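Local coordinates for protein calreticulin, putative (Trypanosoma cruzi, PDB 5HCF) that probably acts as a lectin-like chaperone of the endoplasmic reticulum, binding carbohydrate and peptide portions of client proteins through its globular domain, at residues T1-E6 with D226-D232; V71-H77 with L107-P111. All coordinates share one frame; numbering follows the deposited sequence.

Contact 1: residues T1-E6 with D226-D232; sequences TVYFHE and DIVIGDD
His5 carries CG anti to its backbone N (chi1 -176°), while Asp226 sets its carboxylate anti to its own carbonyl carbon (chi1 -61°), and the two side chains run alongside each other in the same direction. His5 NE2 then donates to Asp226 OD1 at 3.0 Å; the oxygen lies close to the imidazole plane and accepts through its anti lone pair, in a nearly straight bond. The carboxylate would probably favour a protonated imidazole. Val228 CG2 touches the ring at His5 CD2, 3.5 Å away.

Beneath these side chains the backbones form an antiparallel ladder. Phe4 and Ile229 are a hydrogen-bonded pair, with Ile229 N 3.0 Å from Phe4 O. Toward the N-terminus Tyr3 N and Phe4 N both point to Ile229 O in weak bonds, a classic beta bulge; at the other end Asp226 and Ile227 face Glu6 in a G1 bulge. Past the bulge Asp231 N bonds Thr1 O at 3.0 Å. Phe4 CE2 lies 3.9 Å from Ile227 CG2, the two side chains pointing the same way.

Phe4 and Ile229 face strand 50-62, where Phe58 meets the Phe4 ring edge-to-face. On the other face Val2 and Val228 pack against helix 233-243, N-capped by Asp232 through Glu235 N, and strand 69-76 continues the sheet beyond 223-230.

Contact 2: residues V71-H77 with L107-P111; sequences VSFSVKH and LMFGP
Phe73 and Phe109 meet in the hydrophobic core between the two sheets of a legume-lectin-type beta sandwich; the contact is between sheets, made by side chains with no hydrogen bond across it. Strand 71-76 belongs to one sheet and strand 107-109 to the other; the axes of the two short segments come within 9.9 Å and cross at -36°, a spacing and twist that fit packed beta sheets.

The centre is an offset edge-to-face pair. The Phe73 ring turns its edge to the face of Phe109, with planes at 82° and centroids 5.8 Å apart, and the two side chains run past one another in opposing senses. Phe73 has CG between its backbone N and carbonyl carbon (chi1 78°), which sends the ring across toward the other sheet, until CE1 comes 3.8 Å from Phe109 CD2. Aliphatic pairs continue the layer to either side: Val71 CG2 reaches Leu107 CD2 at 4.0 Å, and at the other end Val75 CG2 lies 4.0 Å from Pro111 CG.

Ile88 and Phe224 also pack on Phe73, while Tyr148 touches both Phe109 and Pro111. Farther along, His77 turns its ring edge toward Pro111, its ND1 bonded to Ser222. Where the chain turns a corner at Gly110, the absence of a side chain lets the Phe73 ring come in edge-on, with CZ 3.7 Å from Gly110 CA.

In the fold
The two contacts share one sheet, because strands 223-230 and 69-76 are neighbours in it, and Val228 N probably bonds Ser72 O where they touch. Contact 1 works within that sheet, pairing the N-terminal strand with a late one some 220 residues on; it is partly buried, and its chemistry is a backbone ladder supplemented by a histidine-carboxylate bond. Contact 2 works between the sheets, close to the centre of the chain and fully buried, and depends on aromatic and aliphatic packing. Ile227 joins the two layers of chemistry: it pairs with Glu6 in contact 1, and its CG1 packs on Phe73 of contact 2.

Contact 1: residues T1-E6 with D226-D232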
ATOM      1  N   THR A   1       4.958 -12.098  15.298  1.00 55.22           N
ATOM      2  CA  THR A   1       5.866 -11.717  14.223  1.00 54.12           C
ATOM      3  C   THR A   1       5.048 -11.231  13.021  1.00 51.53           C
ATOM      4  O   THR A   1       5.455 -10.307  12.314  1.00 48.75           O
ATOM      5  CB  THR A   1       6.787 -12.882  13.822  1.00 57.76           C
ATOM      6  OG1 THR A   1       7.398 -13.434  14.996  1.00 63.14           O
ATOM      7  CG2 THR A   1       7.872 -12.405  12.873  1.00 55.12           C
ATOM      8  N   VAL A   2       3.898 -11.862  12.792  1.00 50.79           N
ATOM      9  CA  VAL A   2       2.962 -11.393  11.775  1.00 47.64           C
ATOM     10  C   VAL A   2       1.757 -10.814  12.501  1.00 45.99           C
ATOM     11  O   VAL A   2       0.926 -11.552  13.027  1.00 46.56           O
ATOM     12  CB  VAL A   2       2.504 -12.510  10.817  1.00 48.36           C
ATOM     13  CG1 VAL A   2       1.366 -12.021   9.928  1.00 44.70           C
ATOM     14  CG2 VAL A   2       3.664 -13.004   9.976  1.00 49.63           C
ATOM     15  N   TYR A   3       1.658  -9.489  12.520  1.00 43.88           N
ATOM     16  CA  TYR A   3       0.621  -8.826  13.296  1.00 43.88           C
ATOM     17  C   TYR A   3      -0.764  -8.952  12.681  1.00 45.37           C
ATOM     18  O   TYR A   3      -1.776  -8.886  13.382  1.00 44.38           O
ATOM     19  CB  TYR A   3       0.944  -7.341  13.462  1.00 40.34           C
ATOM     20  CG  TYR A   3       2.310  -7.030  14.023  1.00 41.96           C
ATOM     21  CD1 TYR A   3       2.713  -7.531  15.255  1.00 45.10           C
ATOM     22  CD2 TYR A   3       3.184  -6.189  13.338  1.00 41.51           C
ATOM     23  CE1 TYR A   3       3.962  -7.226  15.778  1.00 46.27           C
ATOM     24  CE2 TYR A   3       4.431  -5.875  13.852  1.00 41.89           C
ATOM     25  CZ  TYR A   3       4.814  -6.394  15.072  1.00 45.29           C
ATOM     26  OH  TYR A   3       6.056  -6.082  15.578  1.00 46.05           O
ATOM     27  N   PHE A   4      -0.809  -9.156  11.371  1.00 47.82           N
ATOM     28  CA  PHE A   4      -2.050  -8.948  10.648  1.00 49.23           C
ATOM     29  C   PHE A   4      -1.985  -9.529   9.249  1.00 49.73           C
ATOM     30  O   PHE A   4      -0.964  -9.423   8.569  1.00 51.70           O
ATOM     31  CB  PHE A   4      -2.358  -7.448  10.592  1.00 46.87           C
ATOM     32  CG  PHE A   4      -3.622  -7.107   9.864  1.00 46.67           C
ATOM     33  CD1 PHE A   4      -4.844  -7.126  10.523  1.00 49.36           C
ATOM     34  CD2 PHE A   4      -3.593  -6.749   8.530  1.00 43.65           C
ATOM     35  CE1 PHE A   4      -6.012  -6.808   9.855  1.00 49.42           C
ATOM     36  CE2 PHE A   4      -4.759  -6.429   7.857  1.00 43.75           C
ATOM     37  CZ  PHE A   4      -5.968  -6.459   8.520  1.00 46.51           C
ATOM     38  N   HIS A   5      -3.077 -10.154   8.828  1.00 48.77           N
ATOM     39  CA  HIS A   5      -3.171 -10.710   7.488  1.00 47.76           C
ATOM     40  C   HIS A   5      -4.618 -10.716   7.008  1.00 48.02           C
ATOM     41  O   HIS A   5      -5.381 -11.624   7.329  1.00 49.32           O
ATOM     42  CB  HIS A   5      -2.602 -12.129   7.445  1.00 48.62           C
ATOM     43  CG  HIS A   5      -2.587 -12.730   6.075  1.00 48.73           C
ATOM     44  ND1 HIS A   5      -2.300 -14.059   5.845  1.00 51.83           N
ATOM     45  CD2 HIS A   5      -2.811 -12.182   4.856  1.00 47.59           C
ATOM     46  CE1 HIS A   5      -2.356 -14.304   4.550  1.00 51.67           C
ATOM     47  NE2 HIS A   5      -2.665 -13.181   3.926  1.00 49.47           N
ATOM     48  N   GLU A   6      -4.988  -9.699   6.235  1.00 45.79           N
ATOM     49  CA  GLU A   6      -6.323  -9.645   5.652  1.00 45.69           C
ATOM     50  C   GLU A   6      -6.388 -10.479   4.378  1.00 46.83           C
ATOM     51  O   GLU A   6      -5.749 -10.150   3.379  1.00 44.77           O
ATOM     52  CB  GLU A   6      -6.729  -8.199   5.356  1.00 41.27           C
ATOM     53  CG  GLU A   6      -8.145  -8.062   4.837  1.00 43.21           C
ATOM     54  CD  GLU A   6      -9.164  -8.668   5.781  1.00 49.52           C
ATOM     55  OE1 GLU A   6      -9.453  -8.044   6.823  1.00 51.51           O
ATOM     56  OE2 GLU A   6      -9.675  -9.773   5.486  1.00 53.00           O
ATOM     57  N   ASP A 226      -4.558  -9.979   0.470  1.00 40.11           N
ATOM     58  CA  ASP A 226      -3.423 -10.273   1.335  1.00 40.93           C
ATOM     59  C   ASP A 226      -2.706  -9.044   1.890  1.00 38.72           C
ATOM     60  O   ASP A 226      -1.520  -8.828   1.616  1.00 38.35           O
ATOM     61  CB  ASP A 226      -2.422 -11.149   0.578  1.00 43.83           C
ATOM     62  CG  ASP A 226      -3.019 -12.478   0.152  1.00 48.59           C
ATOM     63  OD1 ASP A 226      -3.308 -13.316   1.032  1.00 50.67           O
ATOM     64  OD2 ASP A 226      -3.206 -12.680  -1.067  1.00 50.61           O
ATOM     65  N   ILE A 227      -3.423  -8.243   2.672  1.00 36.22           N
ATOM     66  CA  ILE A 227      -2.790  -7.160   3.413  1.00 36.36           C
ATOM     67  C   ILE A 227      -2.055  -7.737   4.619  1.00 36.99           C
ATOM     68  O   ILE A 227      -2.673  -8.100   5.619  1.00 36.65           O
ATOM     69  CB  ILE A 227      -3.810  -6.105   3.868  1.00 36.65           C
ATOM     70  CG1 ILE A 227      -4.524  -5.516   2.651  1.00 33.47           C
ATOM     71  CG2 ILE A 227      -3.126  -5.004   4.670  1.00 32.93           C
ATOM     72  CD1 ILE A 227      -5.618  -4.536   2.992  1.00 33.63           C
ATOM     73  N   VAL A 228      -0.733  -7.829   4.506  1.00 38.35           N
ATOM     74  CA  VAL A 228       0.095  -8.413   5.556  1.00 39.94           C
ATOM     75  C   VAL A 228       0.962  -7.369   6.246  1.00 38.35           C
ATOM     76  O   VAL A 228       1.544  -6.503   5.598  1.00 37.18           O
ATOM     77  CB  VAL A 228       1.008  -9.520   4.998  1.00 40.71           C
ATOM     78  CG1 VAL A 228       1.755 -10.206   6.125  1.00 42.88           C
ATOM     79  CG2 VAL A 228       0.198 -10.526   4.198  1.00 41.78           C
ATOM     80  N   ILE A 229       1.040  -7.456   7.568  1.00 39.71           N
ATOM     81  CA  ILE A 229       1.906  -6.576   8.340  1.00 40.95           C
ATOM     82  C   ILE A 229       2.621  -7.362   9.439  1.00 43.19           C
ATOM     83  O   ILE A 229       1.999  -8.147  10.160  1.00 44.89           O
ATOM     84  CB  ILE A 229       1.114  -5.399   8.953  1.00 41.65           C
ATOM     85  CG1 ILE A 229       0.294  -4.697   7.866  1.00 40.24           C
ATOM     86  CG2 ILE A 229       2.056  -4.406   9.624  1.00 41.76           C
ATOM     87  CD1 ILE A 229      -0.545  -3.545   8.367  1.00 40.50           C
ATOM     88  N   GLY A 230       3.930  -7.147   9.555  1.00 41.58           N
ATOM     89  CA  GLY A 230       4.753  -7.864  10.512  1.00 41.77           C
ATOM     90  C   GLY A 230       6.078  -7.171  10.792  1.00 42.36           C
ATOM     91  O   GLY A 230       6.290  -6.025  10.394  1.00 42.17           O
ATOM     92  N   ASP A 231       6.973  -7.864  11.485  1.00 44.36           N
ATOM     93  CA  ASP A 231       8.271  -7.292  11.834  1.00 45.87           C
ATOM     94  C   ASP A 231       9.440  -8.097  11.272  1.00 47.65           C
ATOM     95  O   ASP A 231      10.593  -7.847  11.618  1.00 49.13           O
ATOM     96  CB  ASP A 231       8.405  -7.160  13.356  1.00 47.90           C
ATOM     97  CG  ASP A 231       8.313  -8.493  14.075  1.00 50.88           C
ATOM     98  OD1 ASP A 231       8.213  -9.539  13.405  1.00 52.12           O
ATOM     99  OD2 ASP A 231       8.324  -8.492  15.324  1.00 53.07           O
ATOM    100  N   ASP A 232       9.133  -9.073  10.424  1.00 48.38           N
ATOM    101  CA  ASP A 232      10.160  -9.892   9.792  1.00 51.00           C
ATOM    102  C   ASP A 232       9.941  -9.969   8.288  1.00 52.47           C
ATOM    103  O   ASP A 232       8.852 -10.315   7.832  1.00 55.14           O
ATOM    104  CB  ASP A 232      10.173 -11.297  10.391  1.00 54.49           C
ATOM    105  CG  ASP A 232      11.237 -12.181   9.772  1.00 58.33           C
ATOM    106  OD1 ASP A 232      10.994 -12.732   8.677  1.00 59.12           O
ATOM    107  OD2 ASP A 232      12.322 -12.315  10.377  1.00 61.12           O
TER

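Contact 2: residues V71-H77 with L107-P111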
ATOM      1  N   VAL A  71       5.101  -4.126   5.300  1.00 36.98           N
ATOM      2  CA  VAL A  71       3.739  -4.023   4.782  1.00 36.29           C
ATOM      3  C   VAL A  71       3.662  -4.631   3.390  1.00 35.81           C
ATOM      4  O   VAL A  71       4.493  -4.346   2.531  1.00 33.51           O
ATOM      5  CB  VAL A  71       3.253  -2.556   4.710  1.00 35.99           C
ATOM      6  CG1 VAL A  71       1.732  -2.497   4.632  1.00 34.91           C
ATOM      7  CG2 VAL A  71       3.757  -1.768   5.901  1.00 36.98           C
ATOM      8  N   SER A  72       2.659  -5.468   3.166  1.00 38.83           N
ATOM      9  CA  SER A  72       2.478  -6.087   1.865  1.00 39.92           C
ATOM     10  C   SER A  72       1.000  -6.220   1.522  1.00 43.22           C
ATOM     11  O   SER A  72       0.166  -6.444   2.404  1.00 46.50           O
ATOM     12  CB  SER A  72       3.156  -7.457   1.830  1.00 40.73           C
ATOM     13  OG  SER A  72       3.276  -7.928   0.500  1.00 42.68           O
ATOM     14  N   PHE A  73       0.680  -6.058   0.241  1.00 40.95           N
ATOM     15  CA  PHE A  73      -0.666  -6.295  -0.260  1.00 39.32           C
ATOM     16  C   PHE A  73      -0.615  -6.385  -1.775  1.00 38.74           C
ATOM     17  O   PHE A  73       0.370  -5.977  -2.391  1.00 38.78           O
ATOM     18  CB  PHE A  73      -1.628  -5.191   0.183  1.00 39.18           C
ATOM     19  CG  PHE A  73      -1.508  -3.920  -0.617  1.00 39.01           C
ATOM     20  CD1 PHE A  73      -0.494  -3.009  -0.353  1.00 38.94           C
ATOM     21  CD2 PHE A  73      -2.416  -3.629  -1.628  1.00 37.28           C
ATOM     22  CE1 PHE A  73      -0.383  -1.839  -1.085  1.00 37.08           C
ATOM     23  CE2 PHE A  73      -2.311  -2.459  -2.359  1.00 35.99           C
ATOM     24  CZ  PHE A  73      -1.295  -1.564  -2.089  1.00 36.21           C
ATOM     25  N   SER A  74      -1.669  -6.928  -2.373  1.00 37.95           N
ATOM     26  CA  SER A  74      -1.740  -7.030  -3.825  1.00 36.08           C
ATOM     27  C   SER A  74      -2.968  -6.308  -4.369  1.00 34.70           C
ATOM     28  O   SER A  74      -4.005  -6.247  -3.709  1.00 33.19           O
ATOM     29  CB  SER A  74      -1.755  -8.497  -4.263  1.00 36.49           C
ATOM     30  OG  SER A  74      -2.881  -9.173  -3.730  1.00 37.30           O
ATOM     31  N   VAL A  75      -2.835  -5.748  -5.568  1.00 36.22           N
ATOM     32  CA  VAL A  75      -3.976  -5.203  -6.303  1.00 37.17           C
ATOM     33  C   VAL A  75      -3.998  -5.783  -7.706  1.00 37.52           C
ATOM     34  O   VAL A  75      -2.955  -5.907  -8.348  1.00 38.60           O
ATOM     35  CB  VAL A  75      -3.928  -3.674  -6.418  1.00 36.62           C
ATOM     36  CG1 VAL A  75      -5.336  -3.115  -6.558  1.00 34.74           C
ATOM     37  CG2 VAL A  75      -3.234  -3.084  -5.226  1.00 37.22           C
ATOM     38  N   LYS A  76      -5.186  -6.121  -8.187  1.00 37.18           N
ATOM     39  CA  LYS A  76      -5.330  -6.600  -9.552  1.00 37.13           C
ATOM     40  C   LYS A  76      -6.237  -5.655 -10.325  1.00 36.65           C
ATOM     41  O   LYS A  76      -7.418  -5.528 -10.010  1.00 37.15           O
ATOM     42  CB  LYS A  76      -5.889  -8.024  -9.578  1.00 37.71           C
ATOM     43  CG  LYS A  76      -6.028  -8.600 -10.979  1.00 41.19           C
ATOM     44  CD  LYS A  76      -6.931  -9.828 -11.015  1.00 42.98           C
ATOM     45  CE  LYS A  76      -6.768 -10.581 -12.325  1.00 44.41           C
ATOM     46  NZ  LYS A  76      -7.960 -11.405 -12.642  1.00 46.71           N
ATOM     47  N   HIS A  77      -5.670  -4.972 -11.313  1.00 37.41           N
ATOM     48  CA  HIS A  77      -6.439  -4.080 -12.174  1.00 38.17           C
ATOM     49  C   HIS A  77      -6.790  -4.773 -13.488  1.00 39.89           C
ATOM     50  O   HIS A  77      -6.208  -4.466 -14.529  1.00 41.36           O
ATOM     51  CB  HIS A  77      -5.656  -2.800 -12.467  1.00 35.90           C
ATOM     52  CG  HIS A  77      -5.309  -2.005 -11.245  1.00 33.08           C
ATOM     53  ND1 HIS A  77      -6.251  -1.588 -10.336  1.00 32.55           N
ATOM     54  CD2 HIS A  77      -4.115  -1.546 -10.798  1.00 31.66           C
ATOM     55  CE1 HIS A  77      -5.654  -0.902  -9.372  1.00 32.41           C
ATOM     56  NE2 HIS A  77      -4.362  -0.866  -9.629  1.00 32.09           N
ATOM     57  N   LEU A 107       1.185   6.102   6.812  1.00 33.41           N
ATOM     58  CA  LEU A 107       1.683   5.612   5.536  1.00 32.67           C
ATOM     59  C   LEU A 107       0.594   5.508   4.469  1.00 34.27           C
ATOM     60  O   LEU A 107      -0.504   5.010   4.726  1.00 35.47           O
ATOM     61  CB  LEU A 107       2.350   4.241   5.723  1.00 31.13           C
ATOM     62  CG  LEU A 107       2.919   3.536   4.483  1.00 29.86           C
ATOM     63  CD1 LEU A 107       4.203   4.203   3.987  1.00 26.42           C
ATOM     64  CD2 LEU A 107       3.149   2.050   4.751  1.00 30.23           C
ATOM     65  N   MET A 108       0.911   6.002   3.278  1.00 34.10           N
ATOM     66  CA  MET A 108       0.090   5.768   2.097  0.50 33.43           C
ATOM     67  C   MET A 108       0.945   5.032   1.075  1.00 34.15           C
ATOM     68  O   MET A 108       1.951   5.562   0.596  1.00 36.42           O
ATOM     69  CB  MET A 108      -0.449   7.076   1.523  0.50 33.72           C
ATOM     70  CG  MET A 108      -1.202   6.913   0.212  0.50 32.76           C
ATOM     71  SD  MET A 108      -2.081   8.413  -0.274  0.50 33.30           S
ATOM     72  CE  MET A 108      -1.829   8.396  -2.050  0.50 32.25           C
ATOM     73  N   PHE A 109       0.543   3.809   0.749  1.00 32.95           N
ATOM     74  CA  PHE A 109       1.404   2.899   0.001  1.00 31.39           C
ATOM     75  C   PHE A 109       0.646   2.101  -1.059  1.00 32.25           C
ATOM     76  O   PHE A 109      -0.339   1.430  -0.751  1.00 32.71           O
ATOM     77  CB  PHE A 109       2.098   1.959   0.998  1.00 29.50           C
ATOM     78  CG  PHE A 109       2.932   0.887   0.361  1.00 28.73           C
ATOM     79  CD1 PHE A 109       3.919   1.203  -0.553  1.00 27.05           C
ATOM     80  CD2 PHE A 109       2.729  -0.448   0.693  1.00 27.10           C
ATOM     81  CE1 PHE A 109       4.680   0.210  -1.134  1.00 26.61           C
ATOM     82  CE2 PHE A 109       3.486  -1.443   0.119  1.00 25.05           C
ATOM     83  CZ  PHE A 109       4.465  -1.115  -0.795  1.00 26.53           C
ATOM     84  N   GLY A 110       1.100   2.186  -2.308  1.00 31.58           N
ATOM     85  CA  GLY A 110       0.530   1.385  -3.378  1.00 32.20           C
ATOM     86  C   GLY A 110       0.510   2.082  -4.726  1.00 33.79           C
ATOM     87  O   GLY A 110       0.882   3.251  -4.829  1.00 35.97           O
ATOM     88  N   PRO A 111       0.069   1.365  -5.773  1.00 32.23           N
ATOM     89  CA  PRO A 111       0.040   1.887  -7.144  1.00 31.31           C
ATOM     90  C   PRO A 111      -1.031   2.951  -7.357  1.00 31.35           C
ATOM     91  O   PRO A 111      -2.097   2.886  -6.744  1.00 34.38           O
ATOM     92  CB  PRO A 111      -0.256   0.640  -7.983  1.00 29.35           C
ATOM     93  CG  PRO A 111      -1.031  -0.238  -7.062  1.00 27.33           C
ATOM     94  CD  PRO A 111      -0.394  -0.034  -5.713  1.00 30.07           C
TER